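Quinone oxidoreductase (Thermus thermophilus, PDB 1IZ0) binds NADPH and probably uses it to reduce quinones. Local coordinates at residues F111-L116 / L240-T245; V129-A134 / L192-R197; A121-G126 / R147-R152. One frame throughout, in Å; residues are numbered along the deposited sequence.

Contact 1: residues F111-L116 / L240-T245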
ATOM      1  N   PHE A 111      -0.956   3.636   3.262  1.00 14.97           N
ATOM      2  CA  PHE A 111      -1.488   4.068   4.543  1.00 16.36           C
ATOM      3  C   PHE A 111      -2.931   3.681   4.801  1.00 17.47           C
ATOM      4  O   PHE A 111      -3.293   3.351   5.937  1.00 20.74           O
ATOM      5  CB  PHE A 111      -1.271   5.573   4.698  1.00 14.63           C
ATOM      6  CG  PHE A 111       0.170   5.930   4.892  1.00 16.80           C
ATOM      7  CD1 PHE A 111       0.661   6.236   6.157  1.00 15.25           C
ATOM      8  CD2 PHE A 111       1.062   5.857   3.825  1.00 15.97           C
ATOM      9  CE1 PHE A 111       2.020   6.455   6.358  1.00 16.27           C
ATOM     10  CE2 PHE A 111       2.422   6.073   4.012  1.00 16.33           C
ATOM     11  CZ  PHE A 111       2.904   6.370   5.281  1.00 18.20           C
ATOM     12  N   LEU A 112      -3.761   3.714   3.767  1.00 16.40           N
ATOM     13  CA  LEU A 112      -5.151   3.320   3.938  1.00 16.66           C
ATOM     14  C   LEU A 112      -5.199   1.824   4.229  1.00 17.04           C
ATOM     15  O   LEU A 112      -5.977   1.367   5.069  1.00 16.67           O
ATOM     16  CB  LEU A 112      -5.958   3.651   2.679  1.00 15.59           C
ATOM     17  CG  LEU A 112      -6.404   5.116   2.627  1.00 15.94           C
ATOM     18  CD1 LEU A 112      -7.095   5.427   1.299  1.00 14.83           C
ATOM     19  CD2 LEU A 112      -7.347   5.379   3.799  1.00 14.72           C
ATOM     20  N   THR A 113      -4.352   1.067   3.541  1.00 18.40           N
ATOM     21  CA  THR A 113      -4.283  -0.378   3.739  1.00 18.59           C
ATOM     22  C   THR A 113      -3.828  -0.730   5.150  1.00 19.14           C
ATOM     23  O   THR A 113      -4.415  -1.592   5.805  1.00 21.71           O
ATOM     24  CB  THR A 113      -3.301  -1.033   2.748  1.00 17.23           C
ATOM     25  OG1 THR A 113      -3.833  -0.943   1.419  1.00 16.99           O
ATOM     26  CG2 THR A 113      -3.071  -2.492   3.117  1.00 14.94           C
ATOM     27  N   ALA A 114      -2.776  -0.065   5.616  1.00 17.41           N
ATOM     28  CA  ALA A 114      -2.249  -0.334   6.948  1.00 19.06           C
ATOM     29  C   ALA A 114      -3.250   0.022   8.039  1.00 18.08           C
ATOM     30  O   ALA A 114      -3.498  -0.770   8.947  1.00 18.01           O
ATOM     31  CB  ALA A 114      -0.943   0.444   7.172  1.00 19.08           C
ATOM     32  N   TYR A 115      -3.811   1.220   7.959  1.00 17.11           N
ATOM     33  CA  TYR A 115      -4.767   1.663   8.963  1.00 17.53           C
ATOM     34  C   TYR A 115      -6.037   0.816   8.972  1.00 18.04           C
ATOM     35  O   TYR A 115      -6.462   0.342  10.027  1.00 16.78           O
ATOM     36  CB  TYR A 115      -5.132   3.138   8.746  1.00 18.44           C
ATOM     37  CG  TYR A 115      -6.175   3.647   9.719  1.00 18.73           C
ATOM     38  CD1 TYR A 115      -7.534   3.552   9.426  1.00 20.38           C
ATOM     39  CD2 TYR A 115      -5.802   4.172  10.960  1.00 19.74           C
ATOM     40  CE1 TYR A 115      -8.500   3.966  10.346  1.00 21.57           C
ATOM     41  CE2 TYR A 115      -6.758   4.587  11.889  1.00 20.10           C
ATOM     42  CZ  TYR A 115      -8.101   4.478  11.574  1.00 21.70           C
ATOM     43  OH  TYR A 115      -9.050   4.863  12.490  1.00 23.53           O
ATOM     44  N   LEU A 116      -6.643   0.620   7.804  1.00 17.58           N
ATOM     45  CA  LEU A 116      -7.871  -0.168   7.741  1.00 19.02           C
ATOM     46  C   LEU A 116      -7.634  -1.624   8.131  1.00 20.25           C
ATOM     47  O   LEU A 116      -8.533  -2.294   8.648  1.00 20.83           O
ATOM     48  CB  LEU A 116      -8.493  -0.078   6.343  1.00 14.31           C
ATOM     49  CG  LEU A 116      -9.107   1.296   6.039  1.00 18.40           C
ATOM     50  CD1 LEU A 116      -9.464   1.411   4.566  1.00 18.29           C
ATOM     51  CD2 LEU A 116     -10.340   1.503   6.915  1.00 13.89           C
ATOM     52  N   LEU A 240      -8.105 -12.765   9.082  1.00 25.44           N
ATOM     53  CA  LEU A 240      -8.950 -11.813   8.382  1.00 26.89           C
ATOM     54  C   LEU A 240      -8.416 -11.551   6.984  1.00 26.41           C
ATOM     55  O   LEU A 240      -7.278 -11.116   6.824  1.00 28.36           O
ATOM     56  CB  LEU A 240      -9.018 -10.494   9.159  1.00 26.48           C
ATOM     57  CG  LEU A 240      -9.425 -10.587  10.635  1.00 30.37           C
ATOM     58  CD1 LEU A 240      -8.277 -11.154  11.448  1.00 29.02           C
ATOM     59  CD2 LEU A 240      -9.780  -9.199  11.160  1.00 33.19           C
ATOM     60  N   GLY A 241      -9.235 -11.836   5.975  1.00 24.97           N
ATOM     61  CA  GLY A 241      -8.822 -11.597   4.607  1.00 22.31           C
ATOM     62  C   GLY A 241      -9.014 -10.116   4.398  1.00 22.54           C
ATOM     63  O   GLY A 241      -9.969  -9.535   4.920  1.00 21.43           O
ATOM     64  N   PHE A 242      -8.125  -9.493   3.640  1.00 21.86           N
ATOM     65  CA  PHE A 242      -8.232  -8.059   3.425  1.00 22.19           C
ATOM     66  C   PHE A 242      -8.024  -7.635   1.977  1.00 21.81           C
ATOM     67  O   PHE A 242      -7.108  -8.098   1.309  1.00 23.25           O
ATOM     68  CB  PHE A 242      -7.223  -7.338   4.333  1.00 22.10           C
ATOM     69  CG  PHE A 242      -7.270  -5.840   4.232  1.00 20.77           C
ATOM     70  CD1 PHE A 242      -6.671  -5.183   3.166  1.00 19.63           C
ATOM     71  CD2 PHE A 242      -7.961  -5.093   5.180  1.00 20.12           C
ATOM     72  CE1 PHE A 242      -6.762  -3.802   3.042  1.00 23.02           C
ATOM     73  CE2 PHE A 242      -8.063  -3.712   5.067  1.00 19.90           C
ATOM     74  CZ  PHE A 242      -7.465  -3.064   3.998  1.00 22.57           C
ATOM     75  N   TRP A 243      -8.893  -6.750   1.502  1.00 22.25           N
ATOM     76  CA  TRP A 243      -8.796  -6.209   0.150  1.00 22.12           C
ATOM     77  C   TRP A 243      -9.338  -4.783   0.205  1.00 22.14           C
ATOM     78  O   TRP A 243     -10.522  -4.561   0.464  1.00 19.78           O
ATOM     79  CB  TRP A 243      -9.590  -7.058  -0.847  1.00 21.62           C
ATOM     80  CG  TRP A 243      -9.397  -6.592  -2.257  1.00 23.86           C
ATOM     81  CD1 TRP A 243      -8.290  -5.973  -2.766  1.00 22.08           C
ATOM     82  CD2 TRP A 243     -10.331  -6.701  -3.340  1.00 23.15           C
ATOM     83  NE1 TRP A 243      -8.478  -5.686  -4.096  1.00 23.50           N
ATOM     84  CE2 TRP A 243      -9.720  -6.122  -4.475  1.00 24.13           C
ATOM     85  CE3 TRP A 243     -11.625  -7.229  -3.462  1.00 24.65           C
ATOM     86  CZ2 TRP A 243     -10.358  -6.053  -5.718  1.00 22.70           C
ATOM     87  CZ3 TRP A 243     -12.264  -7.160  -4.701  1.00 24.32           C
ATOM     88  CH2 TRP A 243     -11.625  -6.574  -5.814  1.00 25.27           C
ATOM     89  N   LEU A 244      -8.451  -3.821  -0.032  1.00 23.43           N
ATOM     90  CA  LEU A 244      -8.775  -2.395   0.031  1.00 24.86           C
ATOM     91  C   LEU A 244      -9.914  -1.877  -0.859  1.00 25.47           C
ATOM     92  O   LEU A 244     -10.824  -1.195  -0.379  1.00 23.14           O
ATOM     93  CB  LEU A 244      -7.491  -1.594  -0.244  1.00 25.65           C
ATOM     94  CG  LEU A 244      -7.314  -0.101   0.072  1.00 24.84           C
ATOM     95  CD1 LEU A 244      -7.756   0.720  -1.106  1.00 31.03           C
ATOM     96  CD2 LEU A 244      -8.070   0.282   1.334  1.00 26.20           C
ATOM     97  N   THR A 245      -9.863  -2.211  -2.144  1.00 26.87           N
ATOM     98  CA  THR A 245     -10.848  -1.742  -3.114  1.00 27.49           C
ATOM     99  C   THR A 245     -12.303  -1.662  -2.648  1.00 27.49           C
ATOM    100  O   THR A 245     -12.876  -0.574  -2.610  1.00 28.04           O
ATOM    101  CB  THR A 245     -10.754  -2.568  -4.415  1.00 29.97           C
ATOM    102  OG1 THR A 245      -9.435  -2.427  -4.965  1.00 31.39           O
ATOM    103  CG2 THR A 245     -11.771  -2.085  -5.442  1.00 27.88           C
TER
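Phe242 and Leu244 press against the flank of helix 108-120 at Leu112, Thr113 and Leu116. They come just after strand 238-241, an outermost strand of the parallel sheet of the Rossmann fold. The chain leaves the sheet here and sends two bumps to the helix. The first is the tip of the Phe242 ring, which enters the hollow between Thr113 and Leu116. CG of Phe242, anti to the backbone N (chi1 -178°), carries the ring out toward the helix. Phe242 CE1 meets Thr113 CG2 at 3.9 Å, while Phe242 CE2 lies 3.7 Å from Leu116 C. Leu116 CB sits at the ring edge, in the ring plane. Phe242 CZ approaches Thr113 O obliquely at 3.8 Å. An alanine at Phe242 would probably leave this hollow unfilled, with Thr113 CG2 and Leu116 CB deprived of their ring partner. The second bump is Leu244, which fits among Leu112, Thr113 and Leu116. Its side chain crosses that of Leu116 at about a right angle. Phe242 and Leu244 both belong to the NADPH site, so the helix backs a piece of the cofactor pocket. Thr113 OG1 is hydrogen-bonded to Val109 O one turn back and lies 3.8 Å from Leu244 CG. Leu244 CD2 reaches Leu116 CD1 at 3.7 Å and Leu112 CB at 4.2 Å.

Contact 2: residues V129-A134 / L192-R197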
ATOM      1  N   VAL A 129       2.567  -6.113  17.234  1.00 20.45           N
ATOM      2  CA  VAL A 129       2.270  -6.386  15.834  1.00 19.57           C
ATOM      3  C   VAL A 129       3.500  -6.666  14.980  1.00 21.06           C
ATOM      4  O   VAL A 129       4.508  -5.962  15.055  1.00 22.39           O
ATOM      5  CB  VAL A 129       1.480  -5.207  15.203  1.00 18.50           C
ATOM      6  CG1 VAL A 129       2.282  -3.911  15.332  1.00 18.14           C
ATOM      7  CG2 VAL A 129       1.166  -5.500  13.748  1.00 16.47           C
ATOM      8  N   LEU A 130       3.408  -7.708  14.168  1.00 21.59           N
ATOM      9  CA  LEU A 130       4.500  -8.073  13.281  1.00 23.44           C
ATOM     10  C   LEU A 130       4.224  -7.473  11.903  1.00 23.40           C
ATOM     11  O   LEU A 130       3.140  -7.657  11.344  1.00 24.55           O
ATOM     12  CB  LEU A 130       4.606  -9.599  13.191  1.00 24.48           C
ATOM     13  CG  LEU A 130       5.611 -10.284  12.255  1.00 27.07           C
ATOM     14  CD1 LEU A 130       5.052 -10.316  10.860  1.00 29.22           C
ATOM     15  CD2 LEU A 130       6.958  -9.573  12.294  1.00 27.21           C
ATOM     16  N   VAL A 131       5.191  -6.731  11.375  1.00 20.94           N
ATOM     17  CA  VAL A 131       5.066  -6.131  10.050  1.00 20.64           C
ATOM     18  C   VAL A 131       6.123  -6.769   9.155  1.00 22.50           C
ATOM     19  O   VAL A 131       7.315  -6.717   9.467  1.00 21.72           O
ATOM     20  CB  VAL A 131       5.302  -4.605  10.081  1.00 19.20           C
ATOM     21  CG1 VAL A 131       5.263  -4.039   8.656  1.00 17.38           C
ATOM     22  CG2 VAL A 131       4.243  -3.937  10.945  1.00 14.94           C
ATOM     23  N   GLN A 132       5.692  -7.370   8.049  1.00 21.61           N
ATOM     24  CA  GLN A 132       6.625  -8.022   7.141  1.00 23.10           C
ATOM     25  C   GLN A 132       7.027  -7.082   6.015  1.00 22.75           C
ATOM     26  O   GLN A 132       6.455  -5.997   5.877  1.00 21.70           O
ATOM     27  CB  GLN A 132       5.993  -9.294   6.575  1.00 24.27           C
ATOM     28  CG  GLN A 132       5.569 -10.287   7.644  1.00 24.97           C
ATOM     29  CD  GLN A 132       4.870 -11.494   7.059  1.00 27.47           C
ATOM     30  OE1 GLN A 132       4.136 -11.381   6.077  1.00 28.60           O
ATOM     31  NE2 GLN A 132       5.082 -12.657   7.665  1.00 27.97           N
ATOM     32  N   ALA A 133       8.011  -7.493   5.214  1.00 21.67           N
ATOM     33  CA  ALA A 133       8.490  -6.658   4.115  1.00 20.46           C
ATOM     34  C   ALA A 133       8.487  -5.229   4.650  1.00 19.90           C
ATOM     35  O   ALA A 133       8.065  -4.287   3.968  1.00 19.54           O
ATOM     36  CB  ALA A 133       7.548  -6.784   2.908  1.00 20.21           C
ATOM     37  N   ALA A 134       8.974  -5.087   5.881  1.00 18.50           N
ATOM     38  CA  ALA A 134       8.994  -3.808   6.592  1.00 19.87           C
ATOM     39  C   ALA A 134       9.782  -2.654   5.979  1.00 20.47           C
ATOM     40  O   ALA A 134       9.737  -1.538   6.495  1.00 20.52           O
ATOM     41  CB  ALA A 134       9.452  -4.036   8.025  1.00 19.62           C
ATOM     42  N   LEU A 192      -0.975  -9.304  16.798  1.00 19.51           N
ATOM     43  CA  LEU A 192      -1.334  -9.121  15.397  1.00 20.15           C
ATOM     44  C   LEU A 192      -0.192  -9.405  14.425  1.00 19.47           C
ATOM     45  O   LEU A 192       0.985  -9.220  14.738  1.00 19.56           O
ATOM     46  CB  LEU A 192      -1.800  -7.682  15.142  1.00 21.13           C
ATOM     47  CG  LEU A 192      -3.057  -7.107  15.792  1.00 23.97           C
ATOM     48  CD1 LEU A 192      -2.740  -6.607  17.180  1.00 24.97           C
ATOM     49  CD2 LEU A 192      -3.561  -5.947  14.954  1.00 26.03           C
ATOM     50  N   VAL A 193      -0.562  -9.841  13.231  1.00 18.36           N
ATOM     51  CA  VAL A 193       0.396 -10.101  12.176  1.00 17.95           C
ATOM     52  C   VAL A 193      -0.205  -9.570  10.876  1.00 19.13           C
ATOM     53  O   VAL A 193      -1.352  -9.882  10.551  1.00 18.00           O
ATOM     54  CB  VAL A 193       0.678 -11.611  12.005  1.00 19.31           C
ATOM     55  CG1 VAL A 193       1.543 -11.832  10.764  1.00 14.33           C
ATOM     56  CG2 VAL A 193       1.383 -12.162  13.245  1.00 17.72           C
ATOM     57  N   LEU A 194       0.548  -8.733  10.166  1.00 18.17           N
ATOM     58  CA  LEU A 194       0.094  -8.200   8.885  1.00 19.45           C
ATOM     59  C   LEU A 194       0.830  -9.056   7.875  1.00 21.24           C
ATOM     60  O   LEU A 194       2.013  -8.851   7.620  1.00 18.53           O
ATOM     61  CB  LEU A 194       0.478  -6.724   8.726  1.00 18.41           C
ATOM     62  CG  LEU A 194      -0.184  -5.739   9.700  1.00 20.40           C
ATOM     63  CD1 LEU A 194       0.246  -4.307   9.370  1.00 20.72           C
ATOM     64  CD2 LEU A 194      -1.697  -5.860   9.613  1.00 18.30           C
ATOM     65  N   GLU A 195       0.119 -10.039   7.332  1.00 24.90           N
ATOM     66  CA  GLU A 195       0.668 -10.996   6.377  1.00 26.81           C
ATOM     67  C   GLU A 195       0.678 -10.576   4.917  1.00 27.50           C
ATOM     68  O   GLU A 195      -0.385 -10.413   4.318  1.00 26.69           O
ATOM     69  CB  GLU A 195      -0.115 -12.302   6.475  1.00 29.70           C
ATOM     70  CG  GLU A 195       0.565 -13.392   7.262  1.00 37.71           C
ATOM     71  CD  GLU A 195       1.802 -13.898   6.568  1.00 39.10           C
ATOM     72  OE1 GLU A 195       1.716 -14.220   5.364  1.00 42.29           O
ATOM     73  OE2 GLU A 195       2.856 -13.977   7.225  1.00 44.17           O
ATOM     74  N   VAL A 196       1.870 -10.427   4.344  1.00 27.62           N
ATOM     75  CA  VAL A 196       2.004 -10.075   2.926  1.00 29.78           C
ATOM     76  C   VAL A 196       2.836 -11.139   2.204  1.00 31.55           C
ATOM     77  O   VAL A 196       2.818 -11.229   0.982  1.00 32.69           O
ATOM     78  CB  VAL A 196       2.672  -8.693   2.725  1.00 30.45           C
ATOM     79  CG1 VAL A 196       1.747  -7.596   3.232  1.00 28.09           C
ATOM     80  CG2 VAL A 196       4.015  -8.643   3.454  1.00 27.85           C
ATOM     81  N   ARG A 197       3.557 -11.948   2.974  1.00 34.94           N
ATOM     82  CA  ARG A 197       4.381 -13.022   2.421  1.00 39.01           C
ATOM     83  C   ARG A 197       3.452 -14.114   1.880  1.00 41.58           C
ATOM     84  O   ARG A 197       3.626 -14.594   0.756  1.00 42.08           O
ATOM     85  CB  ARG A 197       5.295 -13.589   3.511  1.00 39.23           C
ATOM     86  CG  ARG A 197       6.287 -12.578   4.076  1.00 41.67           C
ATOM     87  CD  ARG A 197       7.631 -12.649   3.364  1.00 44.30           C
ATOM     88  NE  ARG A 197       8.390 -13.827   3.775  1.00 45.64           N
ATOM     89  CZ  ARG A 197       9.478 -14.274   3.155  1.00 48.03           C
ATOM     90  NH1 ARG A 197       9.946 -13.645   2.082  1.00 47.98           N
ATOM     91  NH2 ARG A 197      10.097 -15.359   3.606  1.00 48.45           N
TER
HETATM   92  O   HOH W   1       3.409  -6.459   7.033  1.00 21.68           O
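Leu130 bonds to the strand of Leu192-Glu195 through both its N-H and its carbonyl. Its N donates to Leu192 O at 2.9 Å, and its O accepts from Leu194 N at 3.0 Å. The strands are parallel, 18° apart in direction, and form the central pair of the Rossmann sheet, where the strand order switches. Leu130 CD1 packs on Val193 CG1 on one face; Val129 packs on Leu192 on the other. Beyond Val131 the strands part, and a water bridges Gln132 N and Leu194 O.

Gln132 then reaches across. Its CB meets Val196 CG2 at 3.8 Å. CG is anti to the carbonyl carbon (chi1 -58°), passes Leu194 O, and the chain runs on extended. Gln132 CD meets Arg197 CG at 3.5 Å. OE1 accepts from two backbone donors, Val196 N at 3.0 Å and Arg197 N at 3.2 Å. NE2 gives a bent bond to Glu195 OE2 at 2.6 Å, reaching it from above the carboxylate plane. The amide and carboxylate planes stand 79° apart. Glu195 OE2 is also bonded to Ser204 OG, and Glu195 OE1 to Gly198 N.

Both ends of the buried amide are thus used, and its flip is set by them: a flipped amide would turn NE2 to the two N-H groups and OE1 to the acid. The donors gathered round Glu195 would probably steady a negative charge there.

Contact 3: residues A121-G126 / R147-R152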
ATOM      1  N   ALA A 121      -8.638  -5.331  12.583  1.00 23.87           N
ATOM      2  CA  ALA A 121      -8.188  -6.359  13.520  1.00 22.65           C
ATOM      3  C   ALA A 121      -8.296  -5.808  14.946  1.00 23.56           C
ATOM      4  O   ALA A 121      -7.778  -6.395  15.896  1.00 24.73           O
ATOM      5  CB  ALA A 121      -6.753  -6.762  13.212  1.00 20.82           C
ATOM      6  N   GLN A 122      -8.975  -4.673  15.083  1.00 25.40           N
ATOM      7  CA  GLN A 122      -9.161  -4.029  16.380  1.00 26.64           C
ATOM      8  C   GLN A 122      -7.857  -3.908  17.179  1.00 26.76           C
ATOM      9  O   GLN A 122      -7.789  -4.303  18.343  1.00 27.11           O
ATOM     10  CB  GLN A 122     -10.205  -4.800  17.195  1.00 28.89           C
ATOM     11  CG  GLN A 122     -11.580  -4.860  16.536  1.00 33.22           C
ATOM     12  CD  GLN A 122     -12.553  -5.748  17.299  1.00 36.00           C
ATOM     13  OE1 GLN A 122     -12.858  -5.498  18.466  1.00 38.57           O
ATOM     14  NE2 GLN A 122     -13.046  -6.789  16.640  1.00 35.09           N
ATOM     15  N   ALA A 123      -6.820  -3.361  16.548  1.00 26.91           N
ATOM     16  CA  ALA A 123      -5.536  -3.183  17.216  1.00 25.87           C
ATOM     17  C   ALA A 123      -5.724  -2.182  18.353  1.00 27.81           C
ATOM     18  O   ALA A 123      -6.251  -1.090  18.151  1.00 28.48           O
ATOM     19  CB  ALA A 123      -4.506  -2.664  16.230  1.00 23.40           C
ATOM     20  N   ARG A 124      -5.289  -2.552  19.547  1.00 28.44           N
ATOM     21  CA  ARG A 124      -5.430  -1.681  20.705  1.00 29.30           C
ATOM     22  C   ARG A 124      -4.049  -1.199  21.169  1.00 27.82           C
ATOM     23  O   ARG A 124      -3.042  -1.887  20.969  1.00 25.89           O
ATOM     24  CB  ARG A 124      -6.124  -2.451  21.832  1.00 32.64           C
ATOM     25  CG  ARG A 124      -7.255  -1.703  22.528  1.00 40.26           C
ATOM     26  CD  ARG A 124      -8.620  -1.963  21.894  1.00 42.62           C
ATOM     27  NE  ARG A 124      -8.818  -1.282  20.618  1.00 47.21           N
ATOM     28  CZ  ARG A 124      -9.951  -1.334  19.917  1.00 50.21           C
ATOM     29  NH1 ARG A 124     -10.983  -2.035  20.375  1.00 50.69           N
ATOM     30  NH2 ARG A 124     -10.057  -0.695  18.755  1.00 50.01           N
ATOM     31  N   PRO A 125      -3.982  -0.003  21.789  1.00 26.22           N
ATOM     32  CA  PRO A 125      -2.705   0.539  22.271  1.00 24.67           C
ATOM     33  C   PRO A 125      -1.924  -0.498  23.084  1.00 24.65           C
ATOM     34  O   PRO A 125      -2.502  -1.222  23.893  1.00 24.88           O
ATOM     35  CB  PRO A 125      -3.138   1.728  23.121  1.00 24.10           C
ATOM     36  CG  PRO A 125      -4.371   2.216  22.400  1.00 24.27           C
ATOM     37  CD  PRO A 125      -5.097   0.921  22.084  1.00 24.36           C
ATOM     38  N   GLY A 126      -0.615  -0.576  22.863  1.00 23.98           N
ATOM     39  CA  GLY A 126       0.197  -1.534  23.594  1.00 23.10           C
ATOM     40  C   GLY A 126       0.260  -2.931  22.985  1.00 23.44           C
ATOM     41  O   GLY A 126       1.076  -3.747  23.406  1.00 22.85           O
ATOM     42  N   ARG A 147       2.662   2.657  14.922  1.00 21.42           N
ATOM     43  CA  ARG A 147       3.264   3.487  15.969  1.00 23.57           C
ATOM     44  C   ARG A 147       2.301   4.578  16.423  1.00 22.63           C
ATOM     45  O   ARG A 147       2.121   4.795  17.623  1.00 21.44           O
ATOM     46  CB  ARG A 147       4.554   4.139  15.463  1.00 27.51           C
ATOM     47  CG  ARG A 147       5.756   3.215  15.426  1.00 34.44           C
ATOM     48  CD  ARG A 147       6.493   3.246  16.754  1.00 40.56           C
ATOM     49  NE  ARG A 147       5.675   2.743  17.854  1.00 43.62           N
ATOM     50  CZ  ARG A 147       5.922   2.999  19.135  1.00 46.86           C
ATOM     51  NH1 ARG A 147       6.960   3.755  19.474  1.00 46.21           N
ATOM     52  NH2 ARG A 147       5.129   2.499  20.078  1.00 49.74           N
ATOM     53  N   ALA A 148       1.690   5.264  15.458  1.00 20.49           N
ATOM     54  CA  ALA A 148       0.741   6.334  15.754  1.00 20.21           C
ATOM     55  C   ALA A 148      -0.477   5.800  16.501  1.00 20.98           C
ATOM     56  O   ALA A 148      -1.175   6.552  17.185  1.00 19.86           O
ATOM     57  CB  ALA A 148       0.291   7.002  14.468  1.00 18.03           C
HETATM   58  N   MSE A 149      -0.741   4.505  16.354  1.00 21.78           N
HETATM   59  CA  MSE A 149      -1.881   3.894  17.021  1.00 22.12           C
HETATM   60  C   MSE A 149      -1.448   3.389  18.385  1.00 22.66           C
HETATM   61  O   MSE A 149      -2.239   2.804  19.124  1.00 24.45           O
HETATM   62  CB  MSE A 149      -2.446   2.757  16.166  1.00 23.72           C
HETATM   63  CG  MSE A 149      -3.067   3.238  14.857  1.00 26.01           C
HETATM   64 SE   MSE A 149      -3.806   1.816  13.760  1.00 32.05          SE
HETATM   65  CE  MSE A 149      -5.364   1.421  14.853  1.00 28.95           C
ATOM     66  N   GLY A 150      -0.181   3.632  18.718  1.00 23.21           N
ATOM     67  CA  GLY A 150       0.353   3.215  20.006  1.00 21.24           C
ATOM     68  C   GLY A 150       0.719   1.747  20.107  1.00 22.52           C
ATOM     69  O   GLY A 150       0.808   1.200  21.208  1.00 22.14           O
ATOM     70  N   LEU A 151       0.956   1.103  18.968  1.00 21.29           N
ATOM     71  CA  LEU A 151       1.297  -0.316  18.974  1.00 20.99           C
ATOM     72  C   LEU A 151       2.799  -0.577  19.088  1.00 20.91           C
ATOM     73  O   LEU A 151       3.621   0.284  18.770  1.00 21.61           O
ATOM     74  CB  LEU A 151       0.769  -0.986  17.700  1.00 19.73           C
ATOM     75  CG  LEU A 151      -0.689  -0.734  17.303  1.00 22.27           C
ATOM     76  CD1 LEU A 151      -0.968  -1.402  15.956  1.00 21.75           C
ATOM     77  CD2 LEU A 151      -1.629  -1.272  18.370  1.00 19.84           C
ATOM     78  N   ARG A 152       3.142  -1.775  19.551  1.00 20.03           N
ATOM     79  CA  ARG A 152       4.531  -2.199  19.678  1.00 19.58           C
ATOM     80  C   ARG A 152       4.810  -2.953  18.385  1.00 19.49           C
ATOM     81  O   ARG A 152       4.166  -3.967  18.109  1.00 21.16           O
ATOM     82  CB  ARG A 152       4.695  -3.127  20.884  1.00 17.75           C
ATOM     83  CG  ARG A 152       4.562  -2.427  22.233  1.00 18.27           C
ATOM     84  CD  ARG A 152       4.706  -3.422  23.380  1.00 18.94           C
ATOM     85  NE  ARG A 152       5.964  -4.168  23.309  1.00 17.18           N
ATOM     86  CZ  ARG A 152       6.166  -5.337  23.911  1.00 19.29           C
ATOM     87  NH1 ARG A 152       5.189  -5.887  24.627  1.00 17.70           N
ATOM     88  NH2 ARG A 152       7.335  -5.958  23.791  1.00 15.58           N
TER
HETATM   89  O   HOH W   2       2.295  -4.976  25.249  1.00 24.73           O
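Ala123 CB faces the forked end of Leu151, with both methyl carbons of the leucine in contact. The contact joins the entrance of a beta-alpha-beta unit of the Rossmann fold to its helix-to-strand turn. Loop 121-126 leads into strand 128-131, and helix 137-148 ends beside it before strand 152-157 begins. The helix closes in a Schellman motif with Gly150 at positive phi. The touching parts of the two segments run 57° apart.

The side chain of Leu151 is turned to the loop. Its CG is anti to the carbonyl carbon (chi1 -49°). Leu151 CD1 lies 3.8 Å from Ala123 CB. Leu151 CD2 comes to 3.0 Å from Arg124 O, a tight approach. The selenomethionine Met149 brings its terminal CE to the same alanine, 4.4 Å from Ala123 CB. Leu118 of helix 108-120 touches Ala123, Met149 and Leu151, so this small apolar cluster also ties in the preceding helix.

Past the cluster the backbones meet directly. Gly126 N donates to Gly150 O at 2.8 Å, nearly straight at the hydrogen (169°) but from above the carbonyl plane. Gly150 lies against Pro125, where a side chain would point into the loop. Arg147 NH2 donates forward to Leu151 O at 3.0 Å, across the turn out of the helix.

Arg152 passes Gly126, with Arg152 CD 3.6 Å from Gly126 O. Its guanidinium also has partners outside, a salt bridge from NH2 to Glu172 and a cation-pi contact with Trp187. At the edge of that group, in its plane, a water accepts from Arg152 NH1 at 3.1 Å and donates to Gly126 O.

Overall arrangement
Within the Rossmann part of the chain, contact 2 lies in the parallel sheet, contacts 1 and 3 at its strand ends. Contact 3 leads straight into contact 2: Val129 N is probably hydrogen-bonded to Arg152 O at 2.8 Å, and Leu192 CD2 packs on Ala123 CB at 3.6 Å. Contact 1 touches contact 3 through Leu240 CD2 and Ala121 CA, 4.0 Å apart, but does not touch contact 2. Contact 1 forms part of the NADPH site, empty in this model, and contact 2 borders it. The side chains of Phe242 and Val196 each come within about 4 Å of that of NADPH-binding Ile217. Contact 3 is farther off, with Met149 about 11 Å from Phe242 between side chains.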